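Local coordinates for formiminoglutamase (Trypanosoma cruzi, PDB 4MYK), which catalyses the hydrolysis of N-formimino-L-glutamate to L-glutamate and formamide as an arginase-like enzyme that uses manganese, at residues A[37-42]-A[89-94]; A[76-81]-A[301-306]; A[183-188]-A[205-210]; A[243-248]-A[289-294]. The protein carries 1 engineered substitution. All coordinates share one frame; numbering follows the deposited sequence.

Contact 1 (A[37-42]-A[89-94])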
loop_
_atom_site.group_PDB
_atom_site.type_symbol
_atom_site.label_atom_id
_atom_site.label_comp_id
_atom_site.label_asym_id
_atom_site.label_seq_id
_atom_site.Cartn_x
_atom_site.Cartn_y
_atom_site.Cartn_z
ATOM N N PHE A 37 -7.548 -3.072 -27.255
ATOM C CA PHE A 37 -7.341 -4.480 -27.576
ATOM C C PHE A 37 -7.932 -5.396 -26.490
ATOM O O PHE A 37 -7.210 -5.889 -25.609
ATOM C CB PHE A 37 -5.858 -4.780 -27.835
ATOM C CG PHE A 37 -5.624 -6.050 -28.618
ATOM C CD1 PHE A 37 -6.100 -6.177 -29.917
ATOM C CD2 PHE A 37 -4.930 -7.107 -28.059
ATOM C CE1 PHE A 37 -5.897 -7.334 -30.633
ATOM C CE2 PHE A 37 -4.717 -8.264 -28.767
ATOM C CZ PHE A 37 -5.200 -8.380 -30.057
ATOM N N PRO A 38 -9.256 -5.640 -26.569
ATOM C CA PRO A 38 -10.011 -6.386 -25.558
ATOM C C PRO A 38 -9.818 -7.907 -25.669
ATOM O O PRO A 38 -10.775 -8.621 -25.963
ATOM C CB PRO A 38 -11.470 -6.020 -25.872
ATOM C CG PRO A 38 -11.449 -5.231 -27.177
ATOM C CD PRO A 38 -10.081 -5.351 -27.751
ATOM N N TYR A 39 -8.597 -8.390 -25.436
ATOM C CA TYR A 39 -8.316 -9.822 -25.468
ATOM C C TYR A 39 -7.485 -10.248 -24.266
ATOM O O TYR A 39 -6.597 -9.529 -23.828
ATOM C CB TYR A 39 -7.632 -10.220 -26.779
ATOM C CG TYR A 39 -8.487 -9.908 -27.982
ATOM C CD1 TYR A 39 -9.397 -10.835 -28.472
ATOM C CD2 TYR A 39 -8.409 -8.667 -28.608
ATOM C CE1 TYR A 39 -10.200 -10.533 -29.566
ATOM C CE2 TYR A 39 -9.205 -8.354 -29.706
ATOM C CZ TYR A 39 -10.095 -9.289 -30.180
ATOM O OH TYR A 39 -10.882 -8.979 -31.265
ATOM N N ASP A 40 -7.785 -11.431 -23.750
ATOM C CA ASP A 40 -7.216 -11.918 -22.503
ATOM C C ASP A 40 -5.739 -12.249 -22.575
ATOM O O ASP A 40 -5.004 -12.022 -21.623
ATOM C CB ASP A 40 -7.945 -13.199 -22.064
ATOM C CG ASP A 40 -9.100 -12.933 -21.118
ATOM O OD1 ASP A 40 -9.636 -13.916 -20.571
ATOM O OD2 ASP A 40 -9.468 -11.754 -20.912
ATOM N N GLU A 41 -5.320 -12.821 -23.696
ATOM C CA GLU A 41 -4.058 -13.564 -23.761
ATOM C C GLU A 41 -2.792 -12.837 -23.287
ATOM O O GLU A 41 -2.442 -11.757 -23.765
ATOM C CB GLU A 41 -3.863 -14.163 -25.153
ATOM C CG GLU A 41 -4.852 -15.279 -25.481
ATOM C CD GLU A 41 -6.251 -14.777 -25.865
ATOM O OE1 GLU A 41 -6.427 -13.551 -26.028
ATOM O OE2 GLU A 41 -7.170 -15.621 -26.012
ATOM N N GLY A 42 -2.108 -13.473 -22.342
ATOM C CA GLY A 42 -0.899 -12.945 -21.747
ATOM C C GLY A 42 -0.630 -13.712 -20.470
ATOM O O GLY A 42 -0.470 -14.927 -20.491
ATOM N N ILE A 89 -9.974 -2.998 -31.595
ATOM C CA ILE A 89 -9.636 -3.904 -32.675
ATOM C C ILE A 89 -10.437 -5.184 -32.485
ATOM O O ILE A 89 -10.213 -5.921 -31.526
ATOM C CB ILE A 89 -8.133 -4.248 -32.662
ATOM C CG1 ILE A 89 -7.295 -2.989 -32.893
ATOM C CG2 ILE A 89 -7.814 -5.296 -33.712
ATOM C CD1 ILE A 89 -7.631 -2.257 -34.181
ATOM N N THR A 90 -11.378 -5.448 -33.385
ATOM C CA THR A 90 -12.210 -6.642 -33.270
ATOM C C THR A 90 -12.064 -7.534 -34.485
ATOM O O THR A 90 -11.968 -7.048 -35.607
ATOM C CB THR A 90 -13.686 -6.282 -33.112
ATOM O OG1 THR A 90 -13.969 -5.118 -33.899
ATOM C CG2 THR A 90 -14.011 -6.009 -31.643
ATOM N N ALA A 91 -12.063 -8.842 -34.254
ATOM C CA ALA A 91 -11.810 -9.805 -35.317
ATOM C C ALA A 91 -12.405 -11.174 -34.985
ATOM O O ALA A 91 -12.556 -11.530 -33.814
ATOM C CB ALA A 91 -10.314 -9.920 -35.564
ATOM N N SER A 92 -12.732 -11.944 -36.021
ATOM C CA SER A 92 -13.349 -13.258 -35.832
ATOM C C SER A 92 -12.389 -14.275 -35.199
ATOM O O SER A 92 -12.810 -15.136 -34.432
ATOM C CB SER A 92 -13.896 -13.794 -37.158
ATOM O OG SER A 92 -12.860 -14.260 -38.006
ATOM N N THR A 93 -11.103 -14.176 -35.534
ATOM C CA THR A 93 -10.086 -15.043 -34.941
ATOM C C THR A 93 -9.046 -14.199 -34.243
ATOM O O THR A 93 -8.921 -13.011 -34.508
ATOM C CB THR A 93 -9.356 -15.925 -35.985
ATOM O OG1 THR A 93 -8.641 -15.096 -36.911
ATOM C CG2 THR A 93 -10.339 -16.819 -36.743
ATOM N N LEU A 94 -8.282 -14.830 -33.364
ATOM C CA LEU A 94 -7.308 -14.122 -32.537
ATOM C C LEU A 94 -6.095 -13.608 -33.323
ATOM O O LEU A 94 -5.654 -12.471 -33.149
ATOM C CB LEU A 94 -6.839 -15.035 -31.412
ATOM C CG LEU A 94 -6.107 -14.308 -30.308
ATOM C CD1 LEU A 94 -7.074 -13.383 -29.563
ATOM C CD2 LEU A 94 -5.492 -15.339 -29.394
#
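The phenol of Tyr39 reaches the backbone between Ile89 and Ala91. It bridges two loops at the ends of neighbouring parallel strands, 32-37 and 83-88, in the arginase/deacetylase alpha/beta fold. Tyr39 OH donates to Ile89 O over 3.1 Å, and the donor lies 17° off the carbonyl plane. Ala91 N gives a second, weak bond to Tyr39 OH at 3.2 Å, bent to 130°. The hydroxyl thus acts as donor to one backbone group and acceptor from another. Ile89 O also sits at the edge of the Tyr39 ring, close to its plane. Phe37 meets the same residue in another way. With Phe37 CG anti to the backbone N (chi1 -160°), the ring edge at CD1 comes 3.9 Å from Ile89 CB. Leu94 meets Glu41 tip to tip. Leu94 CD1 lies 3.6 Å from Tyr39 CD1 and is equally close, at 3.6 Å, to Glu41 OE1.

Within 37-42 the two aromatic residues also pack on each other: Tyr39 CD2 lies over the centre of the Phe37 ring. Farther out, helix 94-110 covers the two rings, with Ala97 against Tyr39 and Leu101 against Phe37. Thr93 is the N-cap of this helix, and Leu94 is its first residue. An inverse gamma turn centred on Pro38 folds the chain between the two aromatic residues, and Tyr39 N bonds to Phe37 O at 2.9 Å.

Contact 2 (A[76-81]-A[301-306])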
loop_
_atom_site.group_PDB
_atom_site.type_symbol
_atom_site.label_atom_id
_atom_site.label_comp_id
_atom_site.label_asym_id
_atom_site.label_seq_id
_atom_site.Cartn_x
_atom_site.Cartn_y
_atom_site.Cartn_z
ATOM N N VAL A 76 1.991 22.013 -16.115
ATOM C CA VAL A 76 1.944 21.661 -17.526
ATOM C C VAL A 76 0.498 21.771 -18.004
ATOM O O VAL A 76 -0.410 21.200 -17.396
ATOM C CB VAL A 76 2.486 20.225 -17.783
ATOM C CG1 VAL A 76 2.220 19.798 -19.207
ATOM C CG2 VAL A 76 3.975 20.159 -17.489
ATOM N N ASP A 77 0.289 22.534 -19.071
ATOM C CA ASP A 77 -1.021 22.659 -19.666
ATOM C C ASP A 77 -1.041 21.845 -20.944
ATOM O O ASP A 77 -0.267 22.101 -21.860
ATOM C CB ASP A 77 -1.321 24.124 -19.973
ATOM C CG ASP A 77 -2.732 24.342 -20.514
ATOM O OD1 ASP A 77 -3.502 23.369 -20.595
ATOM O OD2 ASP A 77 -3.068 25.497 -20.849
ATOM N N ALA A 78 -1.928 20.857 -20.997
ATOM C CA ALA A 78 -2.040 19.974 -22.163
ATOM C C ALA A 78 -3.227 20.366 -23.028
ATOM O O ALA A 78 -3.614 19.626 -23.934
ATOM C CB ALA A 78 -2.159 18.498 -21.729
ATOM N N SER A 79 -3.794 21.537 -22.738
ATOM C CA SER A 79 -4.992 22.031 -23.411
ATOM C C SER A 79 -4.874 22.046 -24.928
ATOM O O SER A 79 -5.884 21.995 -25.628
ATOM C CB SER A 79 -5.350 23.426 -22.899
ATOM O OG SER A 79 -5.813 23.358 -21.563
ATOM N N HIS A 80 -3.644 22.110 -25.432
ATOM C CA HIS A 80 -3.419 22.224 -26.876
ATOM C C HIS A 80 -3.424 20.888 -27.641
ATOM O O HIS A 80 -3.477 20.881 -28.870
ATOM C CB HIS A 80 -2.129 23.009 -27.166
ATOM C CG HIS A 80 -0.879 22.196 -27.040
ATOM N ND1 HIS A 80 -0.142 22.135 -25.875
ATOM C CD2 HIS A 80 -0.229 21.417 -27.935
ATOM C CE1 HIS A 80 0.904 21.350 -26.058
ATOM N NE2 HIS A 80 0.873 20.897 -27.299
ATOM N N LEU A 81 -3.365 19.767 -26.924
ATOM C CA LEU A 81 -3.285 18.463 -27.571
ATOM C C LEU A 81 -4.665 18.016 -28.009
ATOM O O LEU A 81 -5.667 18.406 -27.413
ATOM C CB LEU A 81 -2.695 17.417 -26.625
ATOM C CG LEU A 81 -1.195 17.422 -26.337
ATOM C CD1 LEU A 81 -0.836 16.333 -25.334
ATOM C CD2 LEU A 81 -0.414 17.245 -27.615
ATOM N N HIS A 301 -0.591 11.171 -17.174
ATOM C CA HIS A 301 0.747 11.701 -16.945
ATOM C C HIS A 301 1.547 11.632 -18.232
ATOM O O HIS A 301 2.298 12.556 -18.553
ATOM C CB HIS A 301 1.455 10.935 -15.819
ATOM C CG HIS A 301 1.078 11.403 -14.445
ATOM N ND1 HIS A 301 -0.055 10.966 -13.792
ATOM C CD2 HIS A 301 1.675 12.286 -13.607
ATOM C CE1 HIS A 301 -0.138 11.557 -12.611
ATOM N NE2 HIS A 301 0.899 12.364 -12.475
ATOM N N PHE A 302 1.388 10.538 -18.974
ATOM C CA PHE A 302 2.038 10.448 -20.267
ATOM C C PHE A 302 1.623 11.642 -21.123
ATOM O O PHE A 302 2.467 12.316 -21.709
ATOM C CB PHE A 302 1.703 9.158 -21.026
ATOM C CG PHE A 302 2.102 9.234 -22.469
ATOM C CD1 PHE A 302 3.407 8.959 -22.852
ATOM C CD2 PHE A 302 1.206 9.684 -23.426
ATOM C CE1 PHE A 302 3.803 9.092 -24.170
ATOM C CE2 PHE A 302 1.589 9.813 -24.740
ATOM C CZ PHE A 302 2.890 9.517 -25.114
ATOM N N VAL A 303 0.314 11.873 -21.200
ATOM C CA VAL A 303 -0.255 12.955 -21.991
ATOM C C VAL A 303 0.320 14.325 -21.605
ATOM O O VAL A 303 0.646 15.133 -22.479
ATOM C CB VAL A 303 -1.782 12.980 -21.863
ATOM C CG1 VAL A 303 -2.346 14.298 -22.390
ATOM C CG2 VAL A 303 -2.392 11.785 -22.589
ATOM N N LEU A 304 0.447 14.579 -20.305
ATOM C CA LEU A 304 1.083 15.796 -19.816
ATOM C C LEU A 304 2.536 15.908 -20.276
ATOM O O LEU A 304 2.985 16.980 -20.671
ATOM C CB LEU A 304 1.045 15.839 -18.293
ATOM C CG LEU A 304 -0.285 16.191 -17.636
ATOM C CD1 LEU A 304 -0.101 16.259 -16.139
ATOM C CD2 LEU A 304 -0.798 17.512 -18.161
ATOM N N GLY A 305 3.274 14.804 -20.197
ATOM C CA GLY A 305 4.659 14.788 -20.618
ATOM C C GLY A 305 4.755 15.100 -22.095
ATOM O O GLY A 305 5.636 15.841 -22.540
ATOM N N PHE A 306 3.829 14.525 -22.854
ATOM C CA PHE A 306 3.775 14.717 -24.297
ATOM C C PHE A 306 3.553 16.187 -24.640
ATOM O O PHE A 306 4.189 16.735 -25.546
ATOM C CB PHE A 306 2.653 13.871 -24.882
ATOM C CG PHE A 306 2.760 13.661 -26.357
ATOM C CD1 PHE A 306 3.551 12.639 -26.874
ATOM C CD2 PHE A 306 2.065 14.477 -27.235
ATOM C CE1 PHE A 306 3.648 12.436 -28.238
ATOM C CE2 PHE A 306 2.157 14.283 -28.596
ATOM C CZ PHE A 306 2.949 13.254 -29.099
#
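A type I beta turn from Ala78 to Leu81, just after the short strand 76-77, packs on the last turns of helix 290-306. Val76, Ala78 and Leu81 meet Val303, Leu304 and Phe306. With Val76 CG1 anti to its own backbone N (chi1 171°), this methyl lies 3.3 Å from Leu304 O. The same Val76 CG1 is 3.9 Å from Leu304 CD2. Ala78 CB also comes within 3.9 Å of Leu304 CD2, so Leu304 CD2 touches both Val76 and Ala78.

Leu81 divides its two methyls. Its CD1 lies 3.4 Å from Val303 O; the Leu81 and Val303 side chains run past each other in opposite directions. Its CD2 comes in at the edge of the Phe306 ring, near the ring plane, 3.7 Å from CD2 of that phenylalanine.

An Asx turn leads into the beta turn. Asp77 OD1 accepts from Ser79 N at 2.8 Å, and from Ser79 OG through its syn lone pair. Phe266 of helix 258-270 packs on both Val76 and Leu304, and Phe306 meets Phe114 edge-to-face. No hydrogen bond crosses between 76-81 and 301-306. The join therefore rests on methyl, ring-edge and carbonyl contacts, while the polar side chains of Asp77 and Ser79 bond to each other within their own segment.

Contact 3 (A[183-188]-A[205-210])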
loop_
_atom_site.group_PDB
_atom_site.type_symbol
_atom_site.label_atom_id
_atom_site.label_comp_id
_atom_site.label_asym_id
_atom_site.label_seq_id
_atom_site.Cartn_x
_atom_site.Cartn_y
_atom_site.Cartn_z
ATOM N N PHE A 183 12.463 -3.955 -17.733
ATOM C CA PHE A 183 12.489 -2.940 -16.693
ATOM C C PHE A 183 11.615 -3.298 -15.500
ATOM O O PHE A 183 10.425 -3.562 -15.654
ATOM C CB PHE A 183 12.040 -1.605 -17.269
ATOM C CG PHE A 183 12.383 -0.440 -16.407
ATOM C CD1 PHE A 183 11.511 -0.015 -15.410
ATOM C CD2 PHE A 183 13.584 0.227 -16.575
ATOM C CE1 PHE A 183 11.829 1.054 -14.601
ATOM C CE2 PHE A 183 13.909 1.303 -15.770
ATOM C CZ PHE A 183 13.032 1.721 -14.785
ATOM N N ALA A 184 12.222 -3.308 -14.316
ATOM C CA ALA A 184 11.522 -3.614 -13.066
ATOM C C ALA A 184 11.069 -5.063 -13.001
ATOM O O ALA A 184 10.053 -5.378 -12.389
ATOM C CB ALA A 184 10.335 -2.687 -12.868
ATOM N N CYS A 185 11.823 -5.942 -13.645
ATOM C CA CYS A 185 11.574 -7.366 -13.533
ATOM C C CYS A 185 12.000 -7.876 -12.145
ATOM O O CYS A 185 12.855 -7.279 -11.485
ATOM C CB CYS A 185 12.284 -8.125 -14.660
ATOM S SG CYS A 185 14.003 -7.641 -14.900
ATOM N N GLN A 186 11.388 -8.977 -11.717
ATOM C CA GLN A 186 11.567 -9.499 -10.365
ATOM C C GLN A 186 12.239 -10.887 -10.357
ATOM O O GLN A 186 11.710 -11.828 -10.940
ATOM C CB GLN A 186 10.218 -9.513 -9.636
ATOM C CG GLN A 186 9.692 -8.111 -9.411
ATOM C CD GLN A 186 8.418 -8.067 -8.598
ATOM O OE1 GLN A 186 8.142 -8.959 -7.804
ATOM N NE2 GLN A 186 7.632 -7.021 -8.793
ATOM N N GLY A 187 13.399 -11.001 -9.701
ATOM C CA GLY A 187 14.164 -12.241 -9.680
ATOM C C GLY A 187 13.453 -13.473 -9.122
ATOM O O GLY A 187 13.846 -14.608 -9.391
ATOM N N SER A 188 12.400 -13.250 -8.346
ATOM C CA SER A 188 11.596 -14.335 -7.784
ATOM C C SER A 188 10.617 -14.910 -8.800
ATOM O O SER A 188 9.954 -15.914 -8.538
ATOM C CB SER A 188 10.805 -13.807 -6.597
ATOM O OG SER A 188 10.197 -12.580 -6.951
ATOM N N LEU A 205 18.793 -6.377 -18.368
ATOM C CA LEU A 205 17.910 -6.608 -17.236
ATOM C C LEU A 205 18.086 -5.513 -16.205
ATOM O O LEU A 205 19.176 -5.321 -15.678
ATOM C CB LEU A 205 18.190 -7.965 -16.594
ATOM C CG LEU A 205 18.225 -9.168 -17.537
ATOM C CD1 LEU A 205 18.251 -10.461 -16.723
ATOM C CD2 LEU A 205 17.043 -9.160 -18.475
ATOM N N MET A 206 16.999 -4.795 -15.935
ATOM C CA MET A 206 16.971 -3.770 -14.902
ATOM C C MET A 206 16.026 -4.150 -13.760
ATOM O O MET A 206 14.875 -3.705 -13.718
ATOM C CB MET A 206 16.575 -2.431 -15.509
ATOM C CG MET A 206 17.701 -1.818 -16.320
ATOM S SD MET A 206 17.421 -0.118 -16.816
ATOM C CE MET A 206 19.029 0.241 -17.493
ATOM N N TRP A 207 16.530 -4.985 -12.846
ATOM C CA TRP A 207 15.728 -5.573 -11.771
ATOM C C TRP A 207 15.064 -4.505 -10.933
ATOM O O TRP A 207 15.601 -3.412 -10.783
ATOM C CB TRP A 207 16.592 -6.447 -10.859
ATOM C CG TRP A 207 17.272 -7.578 -11.554
ATOM C CD1 TRP A 207 18.594 -7.673 -11.850
ATOM C CD2 TRP A 207 16.660 -8.781 -12.054
ATOM N NE1 TRP A 207 18.850 -8.858 -12.495
ATOM C CE2 TRP A 207 17.678 -9.556 -12.631
ATOM C CE3 TRP A 207 15.347 -9.275 -12.068
ATOM C CZ2 TRP A 207 17.429 -10.799 -13.216
ATOM C CZ3 TRP A 207 15.105 -10.513 -12.650
ATOM C CH2 TRP A 207 16.138 -11.258 -13.212
ATOM N N LEU A 208 13.890 -4.825 -10.397
ATOM C CA LEU A 208 13.158 -3.905 -9.529
ATOM C C LEU A 208 14.080 -3.232 -8.494
ATOM O O LEU A 208 14.105 -2.007 -8.376
ATOM C CB LEU A 208 12.004 -4.645 -8.836
ATOM C CG LEU A 208 11.108 -3.850 -7.883
ATOM C CD1 LEU A 208 10.460 -2.673 -8.593
ATOM C CD2 LEU A 208 10.065 -4.742 -7.252
ATOM N N SER A 209 14.851 -4.046 -7.774
ATOM C CA SER A 209 15.733 -3.565 -6.720
ATOM C C SER A 209 16.670 -2.446 -7.190
ATOM O O SER A 209 16.962 -1.513 -6.449
ATOM C CB SER A 209 16.524 -4.727 -6.098
ATOM O OG SER A 209 17.300 -5.408 -7.064
ATOM N N GLU A 210 17.123 -2.529 -8.432
ATOM C CA GLU A 210 18.023 -1.513 -8.965
ATOM C C GLU A 210 17.270 -0.261 -9.434
ATOM O O GLU A 210 17.742 0.865 -9.235
ATOM C CB GLU A 210 18.914 -2.107 -10.061
ATOM C CG GLU A 210 18.555 -1.724 -11.470
ATOM C CD GLU A 210 19.536 -2.305 -12.483
ATOM O OE1 GLU A 210 19.791 -3.540 -12.437
ATOM O OE2 GLU A 210 20.051 -1.519 -13.316
#
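Phe183 and Met206 pair as neighbours on the parallel strands 180-185 and 204-207, which helix 192-200 links into a beta-alpha-beta unit. Two backbone hydrogen bonds join the segments. Ala184 N donates to Met206 O over 2.7 Å, nearly along the C=O axis. Leu208 N, at the start of helix 208-214, donates to Cys185 O at 2.9 Å with an angle of 163°.

Two sulfur-aromatic contacts follow. Met206 SD approaches the Phe183 ring obliquely, 3.9 Å from CD2. Cys185 SG, set between its backbone N and carbonyl carbon (chi1 47°), lies above the Trp207 ring plane, offset toward the rim, 3.5 Å from CE3. Cys185 O meets the indole differently, at its edge, 3.2 Å from Trp207 CE3.

Van der Waals packing adds Gln186 beside Leu208, with Leu208 CD2 3.7 Å from Gln186 NE2. Polar partners lie outside the segments: Gln186 NE2 bonds to Val254 O, and Gly187 N to Glu73 of the second subunit, which also packs on Trp207. The Cys185 side chain is about 6 Å from that of the manganese ligand Asp146. With Cys185 O taking the first N-H of a helix, a buried carbonyl is satisfied and the strand end is tied to the helix start.

Contact 4 (A[243-248]-A[289-294])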
loop_
_atom_site.group_PDB
_atom_site.type_symbol
_atom_site.label_atom_id
_atom_site.label_comp_id
_atom_site.label_asym_id
_atom_site.label_seq_id
_atom_site.Cartn_x
_atom_site.Cartn_y
_atom_site.Cartn_z
ATOM N N SER A 243 -0.700 -3.556 -3.838
ATOM C CA SER A 243 -1.262 -2.640 -2.851
ATOM C C SER A 243 -1.828 -1.376 -3.527
ATOM O O SER A 243 -2.843 -0.832 -3.081
ATOM C CB SER A 243 -0.236 -2.278 -1.773
ATOM O OG SER A 243 0.847 -1.547 -2.309
ATOM N N ASP A 244 -1.157 -0.925 -4.592
ATOM C CA ASP A 244 -1.619 0.189 -5.438
ATOM C C ASP A 244 -2.423 -0.280 -6.654
ATOM O O ASP A 244 -3.341 0.405 -7.113
ATOM C CB ASP A 244 -0.431 0.998 -5.966
ATOM C CG ASP A 244 0.153 1.900 -4.935
ATOM O OD1 ASP A 244 -0.577 2.269 -3.997
ATOM O OD2 ASP A 244 1.342 2.242 -5.063
ATOM N N MET A 245 -2.052 -1.439 -7.186
ATOM C CA MET A 245 -2.575 -1.892 -8.460
ATOM C C MET A 245 -3.019 -3.350 -8.361
ATOM O O MET A 245 -2.370 -4.234 -8.910
ATOM C CB MET A 245 -1.494 -1.716 -9.529
ATOM C CG MET A 245 -1.977 -1.778 -10.969
ATOM S SD MET A 245 -3.245 -0.547 -11.288
ATOM C CE MET A 245 -2.834 -0.065 -12.963
ATOM N N PRO A 246 -4.121 -3.610 -7.635
ATOM C CA PRO A 246 -4.585 -4.997 -7.450
ATOM C C PRO A 246 -5.321 -5.602 -8.663
ATOM O O PRO A 246 -5.391 -6.828 -8.782
ATOM C CB PRO A 246 -5.518 -4.904 -6.237
ATOM C CG PRO A 246 -5.970 -3.494 -6.209
ATOM C CD PRO A 246 -4.824 -2.664 -6.751
ATOM N N GLY A 247 -5.841 -4.764 -9.556
ATOM C CA GLY A 247 -6.696 -5.245 -10.633
ATOM C C GLY A 247 -5.949 -5.631 -11.894
ATOM O O GLY A 247 -6.056 -4.952 -12.923
ATOM N N VAL A 248 -5.184 -6.719 -11.809
ATOM C CA VAL A 248 -4.374 -7.200 -12.920
ATOM C C VAL A 248 -4.465 -8.710 -12.869
ATOM O O VAL A 248 -4.950 -9.255 -11.889
ATOM C CB VAL A 248 -2.881 -6.743 -12.826
ATOM C CG1 VAL A 248 -2.775 -5.224 -12.760
ATOM C CG2 VAL A 248 -2.188 -7.374 -11.640
ATOM N N TYR A 289 -12.352 -0.835 -9.567
ATOM C CA TYR A 289 -12.445 0.622 -9.376
ATOM C C TYR A 289 -11.087 1.343 -9.238
ATOM O O TYR A 289 -10.796 2.282 -9.982
ATOM C CB TYR A 289 -13.373 0.976 -8.204
ATOM C CG TYR A 289 -13.826 2.419 -8.250
ATOM C CD1 TYR A 289 -14.942 2.789 -8.991
ATOM C CD2 TYR A 289 -13.120 3.424 -7.583
ATOM C CE1 TYR A 289 -15.359 4.112 -9.055
ATOM C CE2 TYR A 289 -13.533 4.755 -7.640
ATOM C CZ TYR A 289 -14.655 5.089 -8.379
ATOM O OH TYR A 289 -15.081 6.399 -8.451
ATOM N N ARG A 290 -10.262 0.883 -8.299
ATOM C CA ARG A 290 -9.005 1.540 -7.969
ATOM C C ARG A 290 -7.971 1.404 -9.076
ATOM O O ARG A 290 -7.195 2.335 -9.363
ATOM C CB ARG A 290 -8.437 0.950 -6.679
ATOM C CG ARG A 290 -9.268 1.217 -5.426
ATOM C CD ARG A 290 -8.657 0.549 -4.189
ATOM N NE ARG A 290 -7.304 1.018 -3.881
ATOM C CZ ARG A 290 -6.241 0.225 -3.697
ATOM N NH1 ARG A 290 -6.347 -1.094 -3.780
ATOM N NH2 ARG A 290 -5.059 0.756 -3.423
ATOM N N SER A 291 -7.950 0.226 -9.688
ATOM C CA SER A 291 -6.901 -0.114 -10.643
ATOM C C SER A 291 -7.075 0.581 -12.003
ATOM O O SER A 291 -6.114 1.087 -12.572
ATOM C CB SER A 291 -6.792 -1.634 -10.766
ATOM O OG SER A 291 -6.609 -2.202 -9.478
ATOM N N PRO A 292 -8.309 0.614 -12.521
ATOM C CA PRO A 292 -8.594 1.403 -13.726
ATOM C C PRO A 292 -8.298 2.898 -13.569
ATOM O O PRO A 292 -7.855 3.537 -14.519
ATOM C CB PRO A 292 -10.086 1.160 -13.944
ATOM C CG PRO A 292 -10.295 -0.228 -13.396
ATOM C CD PRO A 292 -9.421 -0.295 -12.181
ATOM N N ARG A 293 -8.538 3.450 -12.388
ATOM C CA ARG A 293 -8.170 4.840 -12.127
ATOM C C ARG A 293 -6.665 5.031 -12.276
ATOM O O ARG A 293 -6.209 5.986 -12.887
ATOM C CB ARG A 293 -8.642 5.299 -10.741
ATOM C CG ARG A 293 -10.159 5.328 -10.584
ATOM C CD ARG A 293 -10.590 5.984 -9.277
ATOM N NE ARG A 293 -10.131 7.371 -9.182
ATOM C CZ ARG A 293 -10.928 8.431 -9.264
ATOM N NH1 ARG A 293 -12.233 8.273 -9.440
ATOM N NH2 ARG A 293 -10.425 9.652 -9.168
ATOM N N VAL A 294 -5.887 4.111 -11.719
ATOM C CA VAL A 294 -4.434 4.216 -11.840
ATOM C C VAL A 294 -4.004 4.205 -13.305
ATOM O O VAL A 294 -3.138 4.987 -13.711
ATOM C CB VAL A 294 -3.712 3.106 -11.071
ATOM C CG1 VAL A 294 -2.218 3.099 -11.411
ATOM C CG2 VAL A 294 -3.955 3.272 -9.570
HETATM O O HOH W 1 -4.953 -3.330 -3.062
HETATM O O HOH W 2 -3.061 3.455 -3.591
#
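Ser291 OG stands anti to its carbonyl carbon (chi1 -54°) and faces Gly247, while Arg290 bends at chi3 (60°) on the way to Ser243. Both come from the start of helix 290-306. Ser291 OG accepts from Gly247 N over 2.7 Å, and it is also bonded to Glu287 OE1. Arg290 NH2 donates to Ser243 O at 2.7 Å. That bond is almost straight (178°) and lies in both the carbonyl plane and the guanidinium plane.

Water 1 reinforces the pair. It accepts from Arg290 NH1 at 2.7 Å and donates to Ser243 O. The Pro246 ring crosses the arginine at about a right angle, with its CG 3.4 Å from Arg290 NH1. Pro246 CD lies close to Ser291 OG, 3.3 Å away.

Met245 and Val294 supply the apolar part, with Met245 CE 3.6 Å from Val294 CG1. Met245 CE also lies 3.5 Å from the backbone Ser291 O. Arg290 NE bonds to Ser242 OG of the third subunit, so the guanidinium also takes part in the subunit interface. Asp244 OD2 is bonded to Ala258 N, at the start of helix 258-270. Asp236 ends strand 231-236 and Asp238 follows in the loop; both bind manganese. The contact thus joins the loop beyond these ligands to the start of helix 290-306, in keeping with the arginase fold, whose metal ligands cluster at the C-terminal ends of the sheet strands.

Overall arrangement
From the N terminus, contact 1 opens after strand 32-37 and closes after strand 83-88, joining two neighbours at one edge of the parallel sheet. Segment 76-81 lies within that loop, yet its partner is the C-terminal end of helix 290-306, so contact 2 crosses contact 1 and closes most of the chain. Contacts 3 and 4 both nest inside contact 2, in series. Contact 3 closes the short excursion between strands 180-185 and 204-207, at the other edge of the sheet. Contact 4 ties the loop after strand 231-236 to the start of helix 290-306. Contacts 2 and 4 thus share that helix, with nearest atoms about 7 Å apart.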